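Local atomic coordinates of B-type Cna protein (Enterococcus faecium, PDB entry 6FWY), a protein that is of unknown function but carries a thioester domain and, as an LPXTG-anchored surface protein, probably serves at the cell surface in covalent attachment to host targets. Residues D22-V27 with D99-Y104; I15-K20 with Q41-H46; A187-T192 with N212-N217. One frame throughout, in Å; residues are numbered along the deposited sequence.

Contact 1 of 3, residues D22-V27 with D99-Y104; sequences DGYIRV and DTEAWY
Y24 of the loop D22-I25 packs against T100, E101 and Y104, which sit on the first turns of helix 99-113. Its CB points toward the helix. Chi1 of -66° sets CG anti to the carbonyl carbon, beside the backbone N. The ring then crosses the T100 and E101 side chains at about a right angle. CD1 comes first and lies 3.8 Å from Y104 CD2. Here the edge of the Y24 ring turns toward the face of the Y104 ring. The pair is an offset edge-to-face stack, with centroids 5.7 Å apart and planes at 63°. Further out, CZ lies 3.7 Å from E101 CG. This methylene makes an off-centre CH-pi contact with the ring. At the tip, OH lies 3.8 Å from T100 CG2, which comes in at the ring edge. The same OH donates to a water at 2.6 Å, and that water donates to E101 OE2 at 2.7 Å. The other carboxylate oxygen, E101 OE1, is bound by G97 N and forms a salt bridge with R136. G97 N, R136 and the water thus all hold the carboxylate.

Y104 meets the loop backbone with its outer ring atoms and OH. Its OH lies 3.5 Å from G23 CA. G23 has a positive phi of 101°, a conformation that suits glycine. I25 CG1 stands at the edge of the Y104 ring, in its plane. The OH of Y104 is hydrogen-bonded to M37 O, which ties the helix to strand 32-44. Y24 also touches E133 and V137 of helix 131-150. The contact is buried packing of a loop against the start of helix 99-113, where the turn into strand 26-29 meets the helical part of the thioester domain.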
loop_
_atom_site.group_PDB
_atom_site.type_symbol
_atom_site.label_atom_id
_atom_site.label_comp_id
_atom_site.label_asym_id
_atom_site.label_seq_id
_atom_site.Cartn_x
_atom_site.Cartn_y
_atom_site.Cartn_z
ATOM N N ASP A 22 5.430 2.714 29.506
ATOM C CA ASP A 22 5.674 1.421 30.136
ATOM C C ASP A 22 4.591 0.392 29.780
ATOM O O ASP A 22 4.686 -0.792 30.183
ATOM C CB ASP A 22 5.832 1.596 31.666
ATOM C CG ASP A 22 4.687 2.356 32.316
ATOM O OD1 ASP A 22 3.664 2.651 31.654
ATOM O OD2 ASP A 22 4.821 2.695 33.500
ATOM N N GLY A 23 3.545 0.819 29.070
ATOM C CA GLY A 23 2.507 -0.087 28.589
ATOM C C GLY A 23 1.281 -0.019 29.450
ATOM O O GLY A 23 1.368 0.291 30.636
ATOM N N TYR A 24 0.131 -0.290 28.840
ATOM C CA TYR A 24 -1.171 -0.315 29.520
ATOM C C TYR A 24 -1.680 -1.735 29.813
ATOM O O TYR A 24 -2.758 -1.898 30.372
ATOM C CB TYR A 24 -2.192 0.391 28.634
ATOM C CG TYR A 24 -1.888 1.843 28.478
ATOM C CD1 TYR A 24 -1.037 2.281 27.475
ATOM C CD2 TYR A 24 -2.437 2.783 29.346
ATOM C CE1 TYR A 24 -0.732 3.624 27.345
ATOM C CE2 TYR A 24 -2.159 4.126 29.200
ATOM C CZ TYR A 24 -1.318 4.534 28.190
ATOM O OH TYR A 24 -1.041 5.864 28.079
ATOM N N ILE A 25 -0.893 -2.723 29.403
ATOM C CA ILE A 25 -1.182 -4.137 29.537
ATOM C C ILE A 25 0.108 -4.849 29.905
ATOM O O ILE A 25 1.180 -4.270 29.859
ATOM C CB ILE A 25 -1.787 -4.749 28.229
ATOM C CG1 ILE A 25 -0.824 -4.688 27.042
ATOM C CG2 ILE A 25 -3.101 -4.052 27.860
ATOM C CD1 ILE A 25 0.121 -5.855 26.878
ATOM N N ARG A 26 -0.019 -6.121 30.259
ATOM C CA ARG A 26 1.120 -7.012 30.453
ATOM C C ARG A 26 0.807 -8.280 29.678
ATOM O O ARG A 26 -0.304 -8.435 29.177
ATOM C CB ARG A 26 1.344 -7.288 31.947
ATOM C CG ARG A 26 1.718 -6.038 32.722
ATOM C CD ARG A 26 1.666 -6.206 34.212
ATOM N NE ARG A 26 0.294 -6.293 34.706
ATOM C CZ ARG A 26 -0.045 -6.700 35.938
ATOM N NH1 ARG A 26 0.879 -7.033 36.814
ATOM N NH2 ARG A 26 -1.322 -6.745 36.288
ATOM N N VAL A 27 1.787 -9.173 29.570
ATOM C CA VAL A 27 1.608 -10.424 28.857
ATOM C C VAL A 27 2.204 -11.578 29.656
ATOM O O VAL A 27 3.393 -11.521 30.046
ATOM C CB VAL A 27 2.259 -10.421 27.463
ATOM C CG1 VAL A 27 1.994 -11.726 26.730
ATOM C CG2 VAL A 27 1.773 -9.237 26.624
ATOM N N ASP A 99 -3.564 10.252 22.158
ATOM C CA ASP A 99 -2.690 9.709 21.102
ATOM C C ASP A 99 -1.690 8.634 21.545
ATOM O O ASP A 99 -1.298 7.797 20.726
ATOM C CB ASP A 99 -1.932 10.832 20.389
ATOM C CG ASP A 99 -2.856 11.724 19.558
ATOM O OD1 ASP A 99 -4.063 11.400 19.425
ATOM O OD2 ASP A 99 -2.403 12.763 19.042
ATOM N N THR A 100 -1.274 8.662 22.815
ATOM C CA THR A 100 -0.365 7.635 23.349
ATOM C C THR A 100 -1.093 6.305 23.451
ATOM O O THR A 100 -0.547 5.286 23.063
ATOM C CB THR A 100 0.205 7.996 24.724
ATOM O OG1 THR A 100 0.868 9.242 24.648
ATOM C CG2 THR A 100 1.231 6.956 25.172
ATOM N N GLU A 101 -2.318 6.341 23.974
ATOM C CA GLU A 101 -3.176 5.152 24.043
ATOM C C GLU A 101 -3.497 4.599 22.652
ATOM O O GLU A 101 -3.481 3.388 22.455
ATOM C CB GLU A 101 -4.488 5.452 24.785
ATOM C CG GLU A 101 -4.331 5.650 26.287
ATOM C CD GLU A 101 -5.572 6.167 26.990
ATOM O OE1 GLU A 101 -6.700 6.056 26.433
ATOM O OE2 GLU A 101 -5.419 6.676 28.122
ATOM N N ALA A 102 -3.799 5.489 21.706
ATOM C CA ALA A 102 -4.112 5.078 20.324
ATOM C C ALA A 102 -2.897 4.430 19.658
ATOM O O ALA A 102 -2.999 3.359 19.075
ATOM C CB ALA A 102 -4.626 6.258 19.505
ATOM N N TRP A 103 -1.746 5.079 19.770
ATOM C CA TRP A 103 -0.502 4.514 19.264
ATOM C C TRP A 103 -0.178 3.148 19.894
ATOM O O TRP A 103 0.152 2.202 19.175
ATOM C CB TRP A 103 0.664 5.477 19.482
ATOM C CG TRP A 103 2.006 4.794 19.444
ATOM C CD1 TRP A 103 2.625 4.236 18.367
ATOM C CD2 TRP A 103 2.867 4.584 20.553
ATOM N NE1 TRP A 103 3.825 3.692 18.738
ATOM C CE2 TRP A 103 4.002 3.890 20.078
ATOM C CE3 TRP A 103 2.782 4.897 21.917
ATOM C CZ2 TRP A 103 5.063 3.515 20.913
ATOM C CZ3 TRP A 103 3.828 4.526 22.750
ATOM C CH2 TRP A 103 4.959 3.846 22.243
ATOM N N TYR A 104 -0.272 3.039 21.218
ATOM C CA TYR A 104 0.063 1.778 21.896
ATOM C C TYR A 104 -0.880 0.649 21.500
ATOM O O TYR A 104 -0.447 -0.498 21.300
ATOM C CB TYR A 104 0.081 1.951 23.418
ATOM C CG TYR A 104 0.617 0.746 24.148
ATOM C CD1 TYR A 104 1.987 0.554 24.308
ATOM C CD2 TYR A 104 -0.246 -0.196 24.683
ATOM C CE1 TYR A 104 2.486 -0.560 24.983
ATOM C CE2 TYR A 104 0.243 -1.306 25.364
ATOM C CZ TYR A 104 1.605 -1.476 25.507
ATOM O OH TYR A 104 2.083 -2.560 26.180
HETATM O O HOH W 1 -2.983 7.311 29.070
#

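Contact 2 of 3, residues I15-K20 with Q41-H46; sequences IETGVK and QFKDSH
T17 and Q41 form the polar centre of an antiparallel beta ladder between strands 11-21 and 32-44, at a place where the first strand is interrupted around G18. Their side chains approach obliquely. Q41 has CG anti to the backbone N (chi1 -169°), and its chain stays extended beyond CG. Its NE2 donates to T17 OG1 at 2.7 Å. The oxygen is tilted 21° out of the amide plane. T17 OG1 also accepts from V19 N at 3.1 Å, which makes an ST turn. Two N-H groups thus grip one hydroxyl oxygen. V19 crosses Q41 obliquely, with CG2 3.5 Å from NE2.

T17 CG2 also touches K43, meeting CG at 3.7 Å. These two side chains cross at about a right angle. I15 shares a sheet face with K43, and the backbones of this pair exchange both hydrogen bonds. E16 and F42 lie on the opposite face as a non-hydrogen-bonded pair. The F42 ring meets F14 there, nearly perpendicular. E16 OE2 is hydrogen-bonded to S59 OG.

The chain turns a corner at G18, and the strand pieces before and after it lie on different faces or sheets. T17 N donates to Q41 O, and Q41 N donates to V19 O at 2.8 Å. G18 N donates at 2.9 Å to a water, and that water lies 2.7 Å from Q41 O.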
loop_
_atom_site.group_PDB
_atom_site.type_symbol
_atom_site.label_atom_id
_atom_site.label_comp_id
_atom_site.label_asym_id
_atom_site.label_seq_id
_atom_site.Cartn_x
_atom_site.Cartn_y
_atom_site.Cartn_z
ATOM N N ILE A 15 13.772 7.048 13.697
ATOM C CA ILE A 15 14.081 8.136 14.621
ATOM C C ILE A 15 13.021 8.083 15.703
ATOM O O ILE A 15 11.851 7.906 15.398
ATOM C CB ILE A 15 13.988 9.492 13.896
ATOM C CG1 ILE A 15 15.018 9.579 12.761
ATOM C CG2 ILE A 15 14.199 10.640 14.877
ATOM C CD1 ILE A 15 14.689 10.607 11.694
ATOM N N GLU A 16 13.430 8.249 16.954
ATOM C CA GLU A 16 12.508 8.320 18.108
ATOM C C GLU A 16 11.749 9.639 18.097
ATOM O O GLU A 16 12.344 10.682 17.802
ATOM C CB GLU A 16 13.296 8.243 19.414
ATOM C CG GLU A 16 14.085 6.931 19.646
ATOM C CD GLU A 16 13.282 5.852 20.332
ATOM O OE1 GLU A 16 12.050 5.748 20.078
ATOM O OE2 GLU A 16 13.854 5.081 21.131
ATOM N N THR A 17 10.452 9.609 18.395
ATOM C CA THR A 17 9.645 10.845 18.498
ATOM C C THR A 17 9.726 11.518 19.869
ATOM O O THR A 17 9.342 12.674 20.009
ATOM C CB THR A 17 8.141 10.580 18.246
ATOM O OG1 THR A 17 7.613 9.741 19.286
ATOM C CG2 THR A 17 7.922 9.923 16.905
ATOM N N GLY A 18 10.175 10.794 20.880
ATOM C CA GLY A 18 10.133 11.244 22.273
ATOM C C GLY A 18 8.953 10.673 23.051
ATOM O O GLY A 18 8.911 10.811 24.249
ATOM N N VAL A 19 7.975 10.088 22.371
ATOM C CA VAL A 19 6.856 9.439 23.037
ATOM C C VAL A 19 7.239 8.022 23.496
ATOM O O VAL A 19 7.772 7.229 22.726
ATOM C CB VAL A 19 5.601 9.385 22.138
ATOM C CG1 VAL A 19 4.484 8.559 22.794
ATOM C CG2 VAL A 19 5.122 10.810 21.796
ATOM N N LYS A 20 6.976 7.721 24.751
ATOM C CA LYS A 20 7.211 6.370 25.274
ATOM C C LYS A 20 6.252 6.064 26.399
ATOM O O LYS A 20 5.705 6.969 27.037
ATOM C CB LYS A 20 8.639 6.122 25.758
ATOM C CG LYS A 20 9.742 6.535 24.846
ATOM C CD LYS A 20 11.095 6.459 25.530
ATOM C CE LYS A 20 12.150 6.875 24.504
ATOM N NZ LYS A 20 13.532 6.650 25.026
ATOM N N GLN A 41 7.890 5.236 20.760
ATOM C CA GLN A 41 7.333 5.593 19.461
ATOM C C GLN A 41 8.467 6.082 18.531
ATOM O O GLN A 41 9.343 6.862 18.937
ATOM C CB GLN A 41 6.268 6.663 19.632
ATOM C CG GLN A 41 5.429 6.942 18.395
ATOM C CD GLN A 41 4.464 8.088 18.619
ATOM O OE1 GLN A 41 3.258 7.886 18.812
ATOM N NE2 GLN A 41 5.000 9.284 18.666
ATOM N N PHE A 42 8.448 5.589 17.295
ATOM C CA PHE A 42 9.411 5.986 16.283
ATOM C C PHE A 42 8.769 6.152 14.895
ATOM O O PHE A 42 7.679 5.622 14.622
ATOM C CB PHE A 42 10.587 5.006 16.225
ATOM C CG PHE A 42 10.209 3.609 15.810
ATOM C CD1 PHE A 42 9.714 2.692 16.752
ATOM C CD2 PHE A 42 10.342 3.194 14.481
ATOM C CE1 PHE A 42 9.388 1.409 16.374
ATOM C CE2 PHE A 42 10.011 1.902 14.097
ATOM C CZ PHE A 42 9.531 1.013 15.043
ATOM N N LYS A 43 9.489 6.907 14.043
ATOM C CA LYS A 43 9.097 7.216 12.686
ATOM C C LYS A 43 10.269 6.913 11.770
ATOM O O LYS A 43 11.427 6.975 12.198
ATOM C CB LYS A 43 8.849 8.722 12.520
ATOM C CG LYS A 43 7.679 9.303 13.290
ATOM C CD LYS A 43 7.707 10.835 13.244
ATOM C CE LYS A 43 6.333 11.433 12.956
ATOM N NZ LYS A 43 6.437 12.891 12.615
ATOM N N ASP A 44 9.982 6.657 10.495
ATOM C CA ASP A 44 11.045 6.562 9.507
ATOM C C ASP A 44 11.470 7.994 9.123
ATOM O O ASP A 44 10.859 8.962 9.583
ATOM C CB ASP A 44 10.651 5.647 8.335
ATOM C CG ASP A 44 9.787 6.348 7.259
ATOM O OD1 ASP A 44 9.231 7.452 7.503
ATOM O OD2 ASP A 44 9.671 5.773 6.146
ATOM N N SER A 45 12.508 8.135 8.309
ATOM C CA SER A 45 13.049 9.468 7.994
ATOM C C SER A 45 12.158 10.341 7.087
ATOM O O SER A 45 12.441 11.525 6.909
ATOM C CB SER A 45 14.432 9.341 7.381
ATOM O OG SER A 45 14.357 8.618 6.188
ATOM N N HIS A 46 11.108 9.766 6.503
ATOM C CA HIS A 46 10.082 10.554 5.783
ATOM C C HIS A 46 8.875 10.937 6.686
ATOM O O HIS A 46 7.868 11.440 6.198
ATOM C CB HIS A 46 9.557 9.784 4.563
ATOM C CG HIS A 46 10.611 9.299 3.618
ATOM N ND1 HIS A 46 10.905 7.956 3.453
ATOM C CD2 HIS A 46 11.396 9.970 2.735
ATOM C CE1 HIS A 46 11.836 7.827 2.516
ATOM N NE2 HIS A 46 12.152 9.032 2.072
HETATM O O HOH W 2 10.207 7.935 21.247
#

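Contact 3 of 3, residues A187-T192 with N212-N217; sequences AKLTFT and NTVKLN
N212 and F191 both have CG anti to the carbonyl carbon, which places each CG beside its own backbone N (chi1 -75° in N212, -69° in F191). At the ends of these side chains N212 ND2 lies 3.5 Å from F191 CE2. The amide nitrogen stands at the ring edge, in the ring plane, and the two flat groups are turned 61° apart. I201 lies beside both. The setting is an antiparallel pair of strands, 185-191 with 213-215, in a beta sandwich. The strand 231-250 pairs with 185-191 on its other side.

Three backbone bonds join the segments. A187 and V214 are the hydrogen-bonded pair and exchange two bonds. The third runs from L189 N to N212 O at 2.9 Å. It catches N212 just before the short strand begins.

The side chains of A187 and V214 share one face, which looks into the sandwich. A187 CB sits 3.9 Å from V214 CG2 and 4.0 Å from L216 CD2, so a small side chain is packed against two larger ones. L189 adds CD1, 4.1 Å from V214 CG1, and these two side chains cross at about a right angle. F159 and I161, on a strand of the second sheet, lie against A187 and L189.

K188 and T213 point to the other face as the non-hydrogen-bonded pair. T213 OG1 is hydrogen-bonded to N211 O, and its CG2 lies 3.5 Å from A187 O. The same carbonyl oxygen accepts a hydrogen bond from V214 N at 2.9 Å and a CA-H...O contact from T213 CA at 3.3 Å.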
loop_
_atom_site.group_PDB
_atom_site.type_symbol
_atom_site.label_atom_id
_atom_site.label_comp_id
_atom_site.label_asym_id
_atom_site.label_seq_id
_atom_site.Cartn_x
_atom_site.Cartn_y
_atom_site.Cartn_z
ATOM N N ALA A 187 0.201 5.360 -17.936
ATOM C CA ALA A 187 0.385 4.060 -18.569
ATOM C C ALA A 187 1.099 4.182 -19.912
ATOM O O ALA A 187 0.977 5.186 -20.610
ATOM C CB ALA A 187 -0.959 3.366 -18.753
ATOM N N LYS A 188 1.841 3.129 -20.229
ATOM C CA LYS A 188 2.579 2.985 -21.474
ATOM C C LYS A 188 1.885 1.929 -22.319
ATOM O O LYS A 188 1.611 0.825 -21.840
ATOM C CB LYS A 188 4.020 2.540 -21.182
ATOM C CG LYS A 188 4.832 2.124 -22.408
ATOM C CD LYS A 188 6.328 2.301 -22.237
ATOM C CE LYS A 188 6.979 2.500 -23.590
ATOM N NZ LYS A 188 8.205 1.670 -23.683
ATOM N N LEU A 189 1.607 2.258 -23.579
ATOM C CA LEU A 189 1.020 1.293 -24.503
ATOM C C LEU A 189 2.092 0.436 -25.162
ATOM O O LEU A 189 3.120 0.957 -25.578
ATOM C CB LEU A 189 0.190 2.030 -25.562
ATOM C CG LEU A 189 -0.907 2.956 -25.028
ATOM C CD1 LEU A 189 -1.728 3.483 -26.182
ATOM C CD2 LEU A 189 -1.831 2.216 -24.039
ATOM N N THR A 190 1.856 -0.871 -25.230
ATOM C CA THR A 190 2.699 -1.801 -25.975
ATOM C C THR A 190 1.825 -2.484 -27.008
ATOM O O THR A 190 0.798 -3.081 -26.677
ATOM C CB THR A 190 3.337 -2.874 -25.065
ATOM O OG1 THR A 190 4.272 -2.245 -24.191
ATOM C CG2 THR A 190 4.115 -3.921 -25.863
ATOM N N PHE A 191 2.241 -2.404 -28.268
ATOM C CA PHE A 191 1.523 -3.054 -29.363
ATOM C C PHE A 191 2.061 -4.456 -29.562
ATOM O O PHE A 191 3.265 -4.653 -29.699
ATOM C CB PHE A 191 1.575 -2.194 -30.615
ATOM C CG PHE A 191 0.775 -0.933 -30.466
ATOM C CD1 PHE A 191 -0.579 -0.907 -30.731
ATOM C CD2 PHE A 191 1.380 0.209 -29.981
ATOM C CE1 PHE A 191 -1.324 0.245 -30.534
ATOM C CE2 PHE A 191 0.651 1.386 -29.776
ATOM C CZ PHE A 191 -0.709 1.398 -30.044
ATOM N N THR A 192 1.154 -5.425 -29.528
ATOM C CA THR A 192 1.503 -6.846 -29.554
ATOM C C THR A 192 1.325 -7.477 -30.926
ATOM O O THR A 192 1.602 -8.654 -31.093
ATOM C CB THR A 192 0.678 -7.610 -28.508
ATOM O OG1 THR A 192 -0.707 -7.286 -28.676
ATOM C CG2 THR A 192 1.108 -7.200 -27.105
ATOM N N ASN A 212 3.854 7.147 -26.752
ATOM C CA ASN A 212 3.025 5.986 -26.338
ATOM C C ASN A 212 2.509 6.021 -24.895
ATOM O O ASN A 212 2.196 4.974 -24.331
ATOM C CB ASN A 212 3.749 4.648 -26.622
ATOM C CG ASN A 212 3.744 4.278 -28.100
ATOM O OD1 ASN A 212 4.800 4.235 -28.721
ATOM N ND2 ASN A 212 2.560 4.077 -28.687
ATOM N N THR A 213 2.365 7.213 -24.314
ATOM C CA THR A 213 1.983 7.356 -22.907
ATOM C C THR A 213 0.593 7.984 -22.794
ATOM O O THR A 213 0.291 8.926 -23.497
ATOM C CB THR A 213 3.045 8.168 -22.142
ATOM O OG1 THR A 213 4.328 7.578 -22.365
ATOM C CG2 THR A 213 2.770 8.180 -20.626
ATOM N N VAL A 214 -0.248 7.426 -21.927
ATOM C CA VAL A 214 -1.623 7.897 -21.713
ATOM C C VAL A 214 -1.848 8.195 -20.240
ATOM O O VAL A 214 -1.121 7.696 -19.366
ATOM C CB VAL A 214 -2.694 6.897 -22.214
ATOM C CG1 VAL A 214 -2.539 6.631 -23.698
ATOM C CG2 VAL A 214 -2.635 5.564 -21.470
ATOM N N LYS A 215 -2.859 9.005 -19.968
ATOM C CA LYS A 215 -3.231 9.326 -18.606
ATOM C C LYS A 215 -4.179 8.269 -18.062
ATOM O O LYS A 215 -4.848 7.601 -18.822
ATOM C CB LYS A 215 -3.860 10.715 -18.553
ATOM C CG LYS A 215 -2.820 11.808 -18.707
ATOM C CD LYS A 215 -3.422 13.084 -19.276
ATOM C CE LYS A 215 -2.534 14.293 -19.018
ATOM N NZ LYS A 215 -2.792 14.890 -17.664
ATOM N N LEU A 216 -4.189 8.142 -16.737
ATOM C CA LEU A 216 -5.134 7.284 -16.002
ATOM C C LEU A 216 -6.377 8.083 -15.638
ATOM O O LEU A 216 -6.286 9.277 -15.362
ATOM C CB LEU A 216 -4.495 6.765 -14.717
ATOM C CG LEU A 216 -3.178 6.027 -14.868
ATOM C CD1 LEU A 216 -2.717 5.478 -13.513
ATOM C CD2 LEU A 216 -3.299 4.901 -15.872
ATOM N N ASN A 217 -7.520 7.406 -15.596
ATOM C CA ASN A 217 -8.821 8.049 -15.353
ATOM C C ASN A 217 -9.083 9.144 -16.394
ATOM O O ASN A 217 -9.410 10.293 -16.079
ATOM C CB ASN A 217 -8.924 8.543 -13.908
ATOM C CG ASN A 217 -8.706 7.413 -12.904
ATOM O OD1 ASN A 217 -9.315 6.365 -13.026
ATOM N ND2 ASN A 217 -7.811 7.603 -11.952
#

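In the fold
Contacts 1 and 2 are neighbours, with centres 16 Å apart. They touch through W103, whose CZ2 lies 3.3 Å from Q41 N, and through V19, which meets T100 and W103. Their segments alternate along the chain: 15-20, 22-27, 41-46, 99-104. Strands 11-21 and 26-29 both pair with strand 32-44 in one sheet, on which helix 99-113 packs. Contact 3 comes later in the chain. It lies on the opposite side of the chain's centre, about 48 Å from contact 1 and 40 Å from contact 2, centre to centre. The long strands 231-250 and 258-277 help to connect both ends in one curled sheet. A slipknot topology is reported for this thioester domain class.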